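Local coordinates for vesicular integral-membrane protein VIP36 (Canis lupus familiaris, PDB 2DUR) that acts as an intracellular lectin of the early secretory pathway, binding high-mannose glycans with the help of calcium and sorting the glycoproteins that carry them, at residues H142-D145 against G146-E150; I239-T242 against K243-P246; G97-G101 against S102-F106; P117-E120 against T121-R124. All coordinates share one frame; numbering follows the deposited sequence.

Contact 1. Residues H142-D145 against G146-E150; sequences HSKD and GRWTE. With CA (calcium ion), chain E; MAN (alpha-D-mannopyranose), chain C.
The loop 142-150 of this L-type lectin domain supplies H142 and D145 to the calcium and mannose site and makes a type I' beta turn from K144 to R147. R147 N donates to K144 O at 3.0 Å and closes the turn. D145 and G146 fill the turn's two central positions, both with positive phi. K144 and R147 run side by side, pointing the same way. The K144 chain bends at chi2 and chi3. This brings NZ over one face of the R147 guanidinium, 3.6 Å from R147 NH2. Both cations form salt bridges to the carboxylate of D119, K144 to OD1 and R147 to OD2, which probably offsets their charge. K144 CE also meets the W148 ring obliquely, 3.9 Å from W148 CZ2. W148 NE1 is tied to D141. Inside the site, D145 OD2 binds calcium at 2.4 Å, while D145 OD1 accepts from D119 N, which helps fix the carboxylate's rotation. H142 places its ring next to the sugar with CG anti to its backbone N (chi1 175°). H142 NE2 donates to mannose O4 at 2.8 Å, nearly straight at 174° and in the ring plane. Water 1 is a calcium ligand and also donates to H142 O at 3.0 Å. Binding metal and sugar through nearby residues of one loop is characteristic of the calcium-dependent legume-like lectin fold.

Contact 2. Residues I239-T242 against K243-P246; sequences IDWT and KIEP
D240 OD1 is gripped twice by T242, within the turn that K243 N closes on D240 O. T242 OG1 donates to D240 OD1 at 2.7 Å, on the syn side of the carboxylate. T242 N donates to the same oxygen at 3.0 Å and comes from the same face of the carboxylate plane. The bond from T242 N makes an Asx turn. The other oxygen faces K243. The K243 chain crosses the D240 side chain, and K243 CG lies 3.4 Å from D240 OD2. Bends at chi2 and chi4 (-82° and 49°) then fold the chain back, so that K243 NZ forms a salt bridge with D240 OD2 at 3.6 Å. K243 N donates to D240 O at 3.1 Å. The apolar side is built by W241 and I244, which lie side by side. I244 CD1 touches W241 CE3 at 3.7 Å and meets the ring obliquely. I239 CD1 sits over one face of that indole, offset toward the rim. Water 3 donates to both T242 O and I244 O and bridges the two carbonyls. W241 NE1 is satisfied by E236 O of the preceding helix, 234-238, and the ring makes a cation-pi contact with K62 and an edge-to-face one with H232. The turn is thus a surface link from helix 234-238 to strand 247-248, which lies at the outer edge of the eight-stranded sheet.

Contact 3. Residues G97-G101 against S102-F106; sequences GPVFG and SKDNF
The D104 carboxylate carries V99 CG2 over one of its faces, 3.7 Å from D104 OD1, and its oxygens are held by polar groups. D104 OD1 accepts from Y140 N and, weakly, from N105 N. D104 OD2 bonds to S139 OG. These partners fix the rotation of the carboxylate, whose CG lies anti to the backbone N (chi1 -156°). The P98 ring crosses the D104 side chain at about a right angle, with P98 CG 4.2 Å from D104 CB. Behind these groups the chain turns a corner through a tight type I' beta turn from V99 to S102. V99 and S102 form an antiparallel hydrogen-bonded pair. V99 N donates to S102 O at 3.0 Å. S102 N returns a bond to V99 O, also at 3.0 Å. F100 and G101 occupy the two central positions with positive phi. The V99 and S102 side chains lie on the same face of the pair, and both touch W88. F100 points elsewhere, and its ring meets those of F112 and Y140. Further on, K103 NZ donates to D104 O at 3.1 Å, almost in line with the carbonyl. The F106 ring meets W88 edge-to-face. The turn lies in the loop between strands 96-97 and 109-114. Its side chains rest on strands 84-90, 109-114 and 128-135, neighbours in the seven-stranded sheet.

Contact 4. Residues P117-E120 against T121-R124; sequences PNDE and TTER. With CA (calcium ion), chain E; MAN (alpha-D-mannopyranose), chain C.
D119 to T122 form a type I beta turn, in which T122 N donates to D119 O at 3.2 Å. The D119 side chain folds over this turn. Its CG is anti to the backbone N (chi1 -176°), bringing D119 OD1 back to the backbone and hydroxyl of T121. T121 N reaches D119 OD1 at 2.9 Å from above the carboxylate plane. T121 OG1 donates to the same atom at 3.2 Å, on the syn side and nearer the plane. D119 OD1 also takes a salt bridge from K144, and D119 OD2 one from R147. Water 4 links D119 to T122 and R124: it donates to D119 OD2 at 3.1 Å, accepts from T122 OG1 and, weakly, from R124 NH2. T122 OG1 accepts from R124 N at 3.0 Å, an ST turn. P117 CB packs loosely on T122 CG2. N118 OD1 binds calcium at 2.4 Å and N118 ND2 donates to mannose O4 at 2.9 Å, nearly straight at 172°. Both carboxylate oxygens of D114, Y116 O, D145 OD2 and two waters complete the seven ligand atoms. One amide binds metal and sugar together, fixing its flip. This bridging asparagine is a hallmark of the calcium-dependent legume-type lectin site.

How the contacts relate
Along the chain the order is contact 3, contact 4, contact 1, contact 2. Contacts 4 and 1 are loops on either side of strand 128-135, with centres about 9 Å apart. Both supply ligands to one calcium and one mannose and share two waters, so the two loops build a single site. K144 and R147 of contact 1 also tie it to D119 of contact 4. Contact 3 lies about 13 Å from contact 1, centre to centre, and packs behind the site: its F100 side chain comes within about 5 Å of the calcium. Contact 2 stands apart, about 36 Å from contact 4 between centres, near the edge of the other sheet of the beta sandwich.

Contact 1. Residues H142-D145 against G146-E150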
loop_
_atom_site.group_PDB
_atom_site.type_symbol
_atom_site.label_atom_id
_atom_site.label_comp_id
_atom_site.label_asym_id
_atom_site.label_seq_id
_atom_site.Cartn_x
_atom_site.Cartn_y
_atom_site.Cartn_z
ATOM N N HIS A 142 9.611 -4.596 12.874
ATOM C CA HIS A 142 9.720 -5.544 11.749
ATOM C C HIS A 142 9.932 -6.963 12.251
ATOM O O HIS A 142 9.354 -7.925 11.748
ATOM C CB HIS A 142 10.852 -5.106 10.821
ATOM C CG HIS A 142 11.116 -6.084 9.719
ATOM N ND1 HIS A 142 10.396 -6.090 8.544
ATOM C CD2 HIS A 142 11.976 -7.124 9.638
ATOM C CE1 HIS A 142 10.822 -7.077 7.775
ATOM N NE2 HIS A 142 11.774 -7.723 8.419
ATOM N N SER A 143 10.738 -7.090 13.301
ATOM C CA SER A 143 11.027 -8.408 13.870
ATOM C C SER A 143 9.803 -9.136 14.448
ATOM O O SER A 143 9.848 -10.359 14.647
ATOM C CB SER A 143 12.099 -8.265 14.954
ATOM O OG SER A 143 11.542 -7.748 16.154
ATOM N N LYS A 144 8.726 -8.401 14.761
ATOM C CA LYS A 144 7.495 -8.996 15.275
ATOM C C LYS A 144 6.331 -8.803 14.301
ATOM O O LYS A 144 5.161 -8.866 14.683
ATOM C CB LYS A 144 7.165 -8.485 16.705
ATOM C CG LYS A 144 8.307 -8.740 17.716
ATOM C CD LYS A 144 8.437 -10.224 18.101
ATOM C CE LYS A 144 7.369 -10.623 19.107
ATOM N NZ LYS A 144 7.488 -12.074 19.558
ATOM N N ASP A 145 6.673 -8.580 13.023
ATOM C CA ASP A 145 5.671 -8.374 11.967
ATOM C C ASP A 145 4.656 -7.284 12.354
ATOM O O ASP A 145 3.449 -7.393 12.070
ATOM C CB ASP A 145 4.939 -9.690 11.650
ATOM C CG ASP A 145 5.905 -10.834 11.376
ATOM O OD1 ASP A 145 5.862 -11.837 12.108
ATOM O OD2 ASP A 145 6.755 -10.688 10.496
ATOM N N GLY A 146 5.151 -6.249 13.028
ATOM C CA GLY A 146 4.310 -5.128 13.436
ATOM C C GLY A 146 3.205 -5.446 14.413
ATOM O O GLY A 146 2.192 -4.768 14.435
ATOM N N ARG A 147 3.421 -6.473 15.239
ATOM C CA ARG A 147 2.412 -6.940 16.164
ATOM C C ARG A 147 1.766 -5.807 16.974
ATOM O O ARG A 147 0.532 -5.740 17.102
ATOM C CB ARG A 147 3.008 -7.947 17.138
ATOM C CG ARG A 147 1.903 -8.613 17.957
ATOM C CD ARG A 147 2.403 -9.292 19.163
ATOM N NE ARG A 147 2.960 -10.576 18.789
ATOM C CZ ARG A 147 3.443 -11.456 19.648
ATOM N NH1 ARG A 147 3.447 -11.177 20.940
ATOM N NH2 ARG A 147 3.950 -12.596 19.203
ATOM N N TRP A 148 2.608 -4.927 17.493
ATOM C CA TRP A 148 2.166 -3.973 18.517
ATOM C C TRP A 148 1.406 -2.793 17.931
ATOM O O TRP A 148 0.768 -2.061 18.660
ATOM C CB TRP A 148 3.377 -3.422 19.289
ATOM C CG TRP A 148 4.510 -4.368 19.453
ATOM C CD1 TRP A 148 5.736 -4.286 18.848
ATOM C CD2 TRP A 148 4.539 -5.552 20.262
ATOM N NE1 TRP A 148 6.523 -5.335 19.244
ATOM C CE2 TRP A 148 5.812 -6.132 20.099
ATOM C CE3 TRP A 148 3.610 -6.174 21.123
ATOM C CZ2 TRP A 148 6.194 -7.331 20.755
ATOM C CZ3 TRP A 148 3.992 -7.367 21.785
ATOM C CH2 TRP A 148 5.274 -7.913 21.598
ATOM N N THR A 149 1.479 -2.631 16.613
ATOM C CA THR A 149 0.877 -1.474 15.938
ATOM C C THR A 149 -0.168 -1.865 14.879
ATOM O O THR A 149 -0.607 -1.018 14.113
ATOM C CB THR A 149 1.953 -0.567 15.321
ATOM O OG1 THR A 149 2.827 -1.326 14.473
ATOM C CG2 THR A 149 2.783 0.109 16.428
ATOM N N GLU A 150 -0.531 -3.142 14.838
ATOM C CA GLU A 150 -1.579 -3.597 13.901
ATOM C C GLU A 150 -2.943 -3.040 14.294
ATOM O O GLU A 150 -3.397 -3.248 15.416
ATOM C CB GLU A 150 -1.649 -5.128 13.890
ATOM C CG GLU A 150 -2.810 -5.640 12.996
ATOM C CD GLU A 150 -3.030 -7.148 13.043
ATOM O OE1 GLU A 150 -2.220 -7.874 13.644
ATOM O OE2 GLU A 150 -4.037 -7.603 12.478
HETATM CA CA CA E . 7.453 -10.037 8.328
HETATM C C1 MAN C . 17.186 -10.475 7.508
HETATM C C2 MAN C . 16.636 -9.187 8.116
HETATM C C3 MAN C . 15.127 -9.310 8.374
HETATM C C4 MAN C . 14.378 -9.829 7.136
HETATM C C5 MAN C . 14.984 -11.176 6.782
HETATM C C6 MAN C . 14.262 -11.833 5.605
HETATM O O1 MAN C . 17.366 -11.460 8.522
HETATM O O2 MAN C . 16.858 -8.135 7.209
HETATM O O3 MAN C . 14.609 -8.060 8.801
HETATM O O4 MAN C . 12.993 -9.971 7.364
HETATM O O5 MAN C . 16.341 -10.922 6.447
HETATM O O6 MAN C . 14.500 -11.103 4.421
HETATM O O HOH W 1 7.881 -7.788 9.182
HETATM O O HOH W 2 8.712 -9.600 6.286
#

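Contact 2. Residues I239-T242 against K243-P246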
loop_
_atom_site.group_PDB
_atom_site.type_symbol
_atom_site.label_atom_id
_atom_site.label_comp_id
_atom_site.label_asym_id
_atom_site.label_seq_id
_atom_site.Cartn_x
_atom_site.Cartn_y
_atom_site.Cartn_z
ATOM N N ILE A 239 -14.178 22.802 7.216
ATOM C CA ILE A 239 -12.952 22.536 7.982
ATOM C C ILE A 239 -11.772 22.338 7.032
ATOM O O ILE A 239 -11.964 22.021 5.858
ATOM C CB ILE A 239 -13.083 21.324 8.959
ATOM C CG1 ILE A 239 -13.281 20.008 8.206
ATOM C CG2 ILE A 239 -14.204 21.557 9.965
ATOM C CD1 ILE A 239 -12.591 18.823 8.868
ATOM N N ASP A 240 -10.558 22.553 7.527
ATOM C CA ASP A 240 -9.370 22.358 6.705
ATOM C C ASP A 240 -8.917 20.907 6.781
ATOM O O ASP A 240 -8.253 20.499 7.744
ATOM C CB ASP A 240 -8.239 23.277 7.151
ATOM C CG ASP A 240 -7.056 23.250 6.204
ATOM O OD1 ASP A 240 -6.958 22.339 5.342
ATOM O OD2 ASP A 240 -6.203 24.153 6.327
ATOM N N TRP A 241 -9.287 20.137 5.763
ATOM C CA TRP A 241 -9.012 18.700 5.774
ATOM C C TRP A 241 -7.517 18.389 5.625
ATOM O O TRP A 241 -7.102 17.247 5.869
ATOM C CB TRP A 241 -9.817 17.988 4.691
ATOM C CG TRP A 241 -11.296 17.931 4.947
ATOM C CD1 TRP A 241 -12.164 18.983 4.998
ATOM C CD2 TRP A 241 -12.083 16.747 5.156
ATOM N NE1 TRP A 241 -13.446 18.529 5.241
ATOM C CE2 TRP A 241 -13.424 17.163 5.341
ATOM C CE3 TRP A 241 -11.783 15.379 5.212
ATOM C CZ2 TRP A 241 -14.473 16.251 5.570
ATOM C CZ3 TRP A 241 -12.822 14.468 5.439
ATOM C CH2 TRP A 241 -14.152 14.912 5.619
ATOM N N THR A 242 -6.706 19.385 5.247
ATOM C CA THR A 242 -5.257 19.128 5.103
ATOM C C THR A 242 -4.556 19.102 6.460
ATOM O O THR A 242 -3.400 18.667 6.571
ATOM C CB THR A 242 -4.539 20.170 4.199
ATOM O OG1 THR A 242 -4.431 21.418 4.904
ATOM C CG2 THR A 242 -5.268 20.344 2.867
ATOM N N LYS A 243 -5.248 19.597 7.488
ATOM C CA LYS A 243 -4.675 19.698 8.823
ATOM C C LYS A 243 -5.144 18.606 9.802
ATOM O O LYS A 243 -4.774 18.638 10.982
ATOM C CB LYS A 243 -4.939 21.082 9.420
ATOM C CG LYS A 243 -4.433 22.236 8.574
ATOM C CD LYS A 243 -2.960 22.456 8.799
ATOM C CE LYS A 243 -2.461 23.710 8.069
ATOM N NZ LYS A 243 -3.341 24.887 8.341
ATOM N N ILE A 244 -5.958 17.658 9.325
ATOM C CA ILE A 244 -6.360 16.514 10.161
ATOM C C ILE A 244 -5.124 15.712 10.558
ATOM O O ILE A 244 -4.282 15.383 9.713
ATOM C CB ILE A 244 -7.407 15.604 9.451
ATOM C CG1 ILE A 244 -8.702 16.386 9.175
ATOM C CG2 ILE A 244 -7.685 14.310 10.263
ATOM C CD1 ILE A 244 -9.610 15.725 8.141
ATOM N N GLU A 245 -4.997 15.414 11.845
ATOM C CA GLU A 245 -3.881 14.593 12.325
ATOM C C GLU A 245 -4.252 13.120 12.152
ATOM O O GLU A 245 -5.326 12.704 12.583
ATOM C CB GLU A 245 -3.595 14.888 13.795
ATOM C CG GLU A 245 -3.229 16.348 14.056
ATOM C CD GLU A 245 -1.883 16.737 13.448
ATOM O OE1 GLU A 245 -0.932 15.932 13.536
ATOM O OE2 GLU A 245 -1.779 17.852 12.877
ATOM N N PRO A 246 -3.359 12.320 11.542
ATOM C CA PRO A 246 -3.668 10.893 11.395
ATOM C C PRO A 246 -3.931 10.286 12.760
ATOM O O PRO A 246 -3.120 10.431 13.686
ATOM C CB PRO A 246 -2.390 10.311 10.758
ATOM C CG PRO A 246 -1.776 11.470 10.051
ATOM C CD PRO A 246 -2.053 12.666 10.946
HETATM O O HOH W 3 -2.430 16.997 8.650
#

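Contact 3. Residues G97-G101 against S102-F106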
loop_
_atom_site.group_PDB
_atom_site.type_symbol
_atom_site.label_atom_id
_atom_site.label_comp_id
_atom_site.label_asym_id
_atom_site.label_seq_id
_atom_site.Cartn_x
_atom_site.Cartn_y
_atom_site.Cartn_z
ATOM N N GLY A 97 13.755 3.277 3.845
ATOM C CA GLY A 97 13.848 2.846 5.229
ATOM C C GLY A 97 13.525 1.376 5.385
ATOM O O GLY A 97 13.426 0.640 4.392
ATOM N N PRO A 98 13.375 0.925 6.637
ATOM C CA PRO A 98 13.239 -0.480 6.993
ATOM C C PRO A 98 11.817 -1.041 6.880
ATOM O O PRO A 98 11.604 -2.237 7.109
ATOM C CB PRO A 98 13.676 -0.483 8.465
ATOM C CG PRO A 98 13.190 0.869 8.990
ATOM C CD PRO A 98 13.416 1.812 7.822
ATOM N N VAL A 99 10.847 -0.176 6.583
ATOM C CA VAL A 99 9.454 -0.617 6.547
ATOM C C VAL A 99 9.087 -0.980 5.097
ATOM O O VAL A 99 8.655 -0.128 4.323
ATOM C CB VAL A 99 8.481 0.412 7.142
ATOM C CG1 VAL A 99 7.124 -0.234 7.289
ATOM C CG2 VAL A 99 8.957 0.877 8.529
ATOM N N PHE A 100 9.329 -2.238 4.751
ATOM C CA PHE A 100 9.205 -2.685 3.350
ATOM C C PHE A 100 9.786 -1.671 2.376
ATOM O O PHE A 100 9.196 -1.386 1.326
ATOM C CB PHE A 100 7.730 -2.992 3.043
ATOM C CG PHE A 100 7.140 -3.976 3.991
ATOM C CD1 PHE A 100 7.368 -5.342 3.839
ATOM C CD2 PHE A 100 6.414 -3.539 5.110
ATOM C CE1 PHE A 100 6.851 -6.276 4.735
ATOM C CE2 PHE A 100 5.899 -4.464 6.017
ATOM C CZ PHE A 100 6.100 -5.830 5.845
ATOM N N GLY A 101 10.968 -1.153 2.690
ATOM C CA GLY A 101 11.646 -0.252 1.776
ATOM C C GLY A 101 11.487 1.222 2.003
ATOM O O GLY A 101 12.239 1.993 1.410
ATOM N N SER A 102 10.545 1.647 2.870
ATOM C CA SER A 102 10.262 3.052 3.110
ATOM C C SER A 102 10.463 3.432 4.604
ATOM O O SER A 102 10.668 2.552 5.451
ATOM C CB SER A 102 8.815 3.353 2.696
ATOM O OG SER A 102 8.514 4.737 2.735
ATOM N N LYS A 103 10.380 4.722 4.899
ATOM C CA LYS A 103 10.723 5.245 6.238
ATOM C C LYS A 103 9.791 4.741 7.324
ATOM O O LYS A 103 8.596 4.514 7.098
ATOM C CB LYS A 103 10.760 6.790 6.249
ATOM C CG LYS A 103 9.410 7.462 6.191
ATOM C CD LYS A 103 9.459 9.012 6.096
ATOM C CE LYS A 103 10.116 9.657 7.315
ATOM N NZ LYS A 103 9.347 9.561 8.583
ATOM N N ASP A 104 10.366 4.556 8.506
ATOM C CA ASP A 104 9.601 4.275 9.714
ATOM C C ASP A 104 9.093 5.607 10.270
ATOM O O ASP A 104 9.404 6.685 9.707
ATOM C CB ASP A 104 10.519 3.591 10.720
ATOM C CG ASP A 104 9.774 2.750 11.745
ATOM O OD1 ASP A 104 8.520 2.731 11.748
ATOM O OD2 ASP A 104 10.469 2.074 12.549
ATOM N N ASN A 105 8.294 5.564 11.346
ATOM C CA ASN A 105 7.851 6.801 12.025
ATOM C C ASN A 105 7.185 7.735 11.022
ATOM O O ASN A 105 7.377 8.966 11.015
ATOM C CB ASN A 105 9.053 7.509 12.688
ATOM C CG ASN A 105 9.627 6.711 13.823
ATOM O OD1 ASN A 105 10.642 6.013 13.655
ATOM N ND2 ASN A 105 8.979 6.776 14.979
ATOM N N PHE A 106 6.398 7.121 10.145
ATOM C CA PHE A 106 5.717 7.865 9.066
ATOM C C PHE A 106 4.441 8.534 9.586
ATOM O O PHE A 106 3.993 8.285 10.733
ATOM C CB PHE A 106 5.398 6.906 7.901
ATOM C CG PHE A 106 4.588 5.701 8.319
ATOM C CD1 PHE A 106 3.191 5.745 8.298
ATOM C CD2 PHE A 106 5.223 4.521 8.747
ATOM C CE1 PHE A 106 2.443 4.632 8.712
ATOM C CE2 PHE A 106 4.495 3.411 9.161
ATOM C CZ PHE A 106 3.103 3.451 9.135
#

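Contact 4. Residues P117-E120 against T121-R124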
loop_
_atom_site.group_PDB
_atom_site.type_symbol
_atom_site.label_atom_id
_atom_site.label_comp_id
_atom_site.label_asym_id
_atom_site.label_seq_id
_atom_site.Cartn_x
_atom_site.Cartn_y
_atom_site.Cartn_z
ATOM N N PRO A 117 6.989 -14.593 8.232
ATOM C CA PRO A 117 6.793 -14.402 9.681
ATOM C C PRO A 117 8.112 -14.235 10.425
ATOM O O PRO A 117 8.803 -15.225 10.701
ATOM C CB PRO A 117 6.064 -15.680 10.130
ATOM C CG PRO A 117 6.403 -16.718 9.082
ATOM C CD PRO A 117 6.783 -15.996 7.815
ATOM N N ASN A 118 8.471 -12.988 10.732
ATOM C CA ASN A 118 9.679 -12.720 11.520
ATOM C C ASN A 118 9.481 -13.129 12.976
ATOM O O ASN A 118 10.440 -13.452 13.684
ATOM C CB ASN A 118 10.000 -11.237 11.468
ATOM C CG ASN A 118 10.430 -10.790 10.106
ATOM O OD1 ASN A 118 9.598 -10.472 9.253
ATOM N ND2 ASN A 118 11.733 -10.748 9.885
ATOM N N ASP A 119 8.229 -13.076 13.408
ATOM C CA ASP A 119 7.862 -13.332 14.797
ATOM C C ASP A 119 7.842 -14.822 15.114
ATOM O O ASP A 119 6.966 -15.572 14.642
ATOM C CB ASP A 119 6.500 -12.694 15.064
ATOM C CG ASP A 119 6.050 -12.806 16.497
ATOM O OD1 ASP A 119 6.788 -13.363 17.350
ATOM O OD2 ASP A 119 4.916 -12.341 16.754
ATOM N N GLU A 120 8.807 -15.228 15.935
ATOM C CA GLU A 120 8.944 -16.623 16.333
ATOM C C GLU A 120 7.787 -17.125 17.178
ATOM O O GLU A 120 7.564 -18.336 17.277
ATOM C CB GLU A 120 10.266 -16.846 17.062
ATOM C CG GLU A 120 11.417 -16.843 16.078
ATOM C CD GLU A 120 12.751 -16.510 16.702
ATOM O OE1 GLU A 120 13.606 -17.424 16.745
ATOM O OE2 GLU A 120 12.956 -15.340 17.127
ATOM N N THR A 121 7.043 -16.207 17.786
ATOM C CA THR A 121 5.882 -16.601 18.575
ATOM C C THR A 121 4.579 -16.048 17.991
ATOM O O THR A 121 3.596 -15.815 18.716
ATOM C CB THR A 121 6.035 -16.185 20.067
ATOM O OG1 THR A 121 6.161 -14.761 20.160
ATOM C CG2 THR A 121 7.256 -16.867 20.709
ATOM N N THR A 122 4.563 -15.854 16.672
ATOM C CA THR A 122 3.372 -15.359 15.992
ATOM C C THR A 122 2.136 -16.235 16.201
ATOM O O THR A 122 2.243 -17.461 16.271
ATOM C CB THR A 122 3.612 -15.151 14.473
ATOM O OG1 THR A 122 2.479 -14.477 13.902
ATOM C CG2 THR A 122 3.850 -16.491 13.731
ATOM N N GLU A 123 0.982 -15.576 16.310
ATOM C CA GLU A 123 -0.323 -16.234 16.313
ATOM C C GLU A 123 -1.049 -16.032 14.979
ATOM O O GLU A 123 -2.228 -16.363 14.855
ATOM C CB GLU A 123 -1.199 -15.711 17.469
ATOM C CG GLU A 123 -0.663 -16.015 18.878
ATOM C CD GLU A 123 -1.622 -15.577 19.991
ATOM O OE1 GLU A 123 -2.242 -14.492 19.866
ATOM O OE2 GLU A 123 -1.752 -16.311 21.001
ATOM N N ARG A 124 -0.342 -15.488 13.988
ATOM C CA ARG A 124 -0.916 -15.202 12.680
ATOM C C ARG A 124 -0.453 -16.214 11.612
ATOM O O ARG A 124 0.631 -16.796 11.717
ATOM C CB ARG A 124 -0.598 -13.752 12.268
ATOM C CG ARG A 124 -1.333 -12.734 13.135
ATOM C CD ARG A 124 -0.990 -11.258 12.863
ATOM N NE ARG A 124 0.269 -10.865 13.473
ATOM C CZ ARG A 124 0.886 -9.712 13.239
ATOM N NH1 ARG A 124 0.334 -8.827 12.418
ATOM N NH2 ARG A 124 2.048 -9.447 13.824
HETATM CA CA CA E . 7.453 -10.037 8.328
HETATM C C1 MAN C . 17.186 -10.475 7.508
HETATM C C2 MAN C . 16.636 -9.187 8.116
HETATM C C3 MAN C . 15.127 -9.310 8.374
HETATM C C4 MAN C . 14.378 -9.829 7.136
HETATM C C5 MAN C . 14.984 -11.176 6.782
HETATM C C6 MAN C . 14.262 -11.833 5.605
HETATM O O1 MAN C . 17.366 -11.460 8.522
HETATM O O2 MAN C . 16.858 -8.135 7.209
HETATM O O3 MAN C . 14.609 -8.060 8.801
HETATM O O4 MAN C . 12.993 -9.971 7.364
HETATM O O5 MAN C . 16.341 -10.922 6.447
HETATM O O6 MAN C . 14.500 -11.103 4.421
HETATM O O HOH W 4 3.631 -12.023 14.005
HETATM O O HOH W 2 8.712 -9.600 6.286
HETATM O O HOH W 1 7.881 -7.788 9.182
#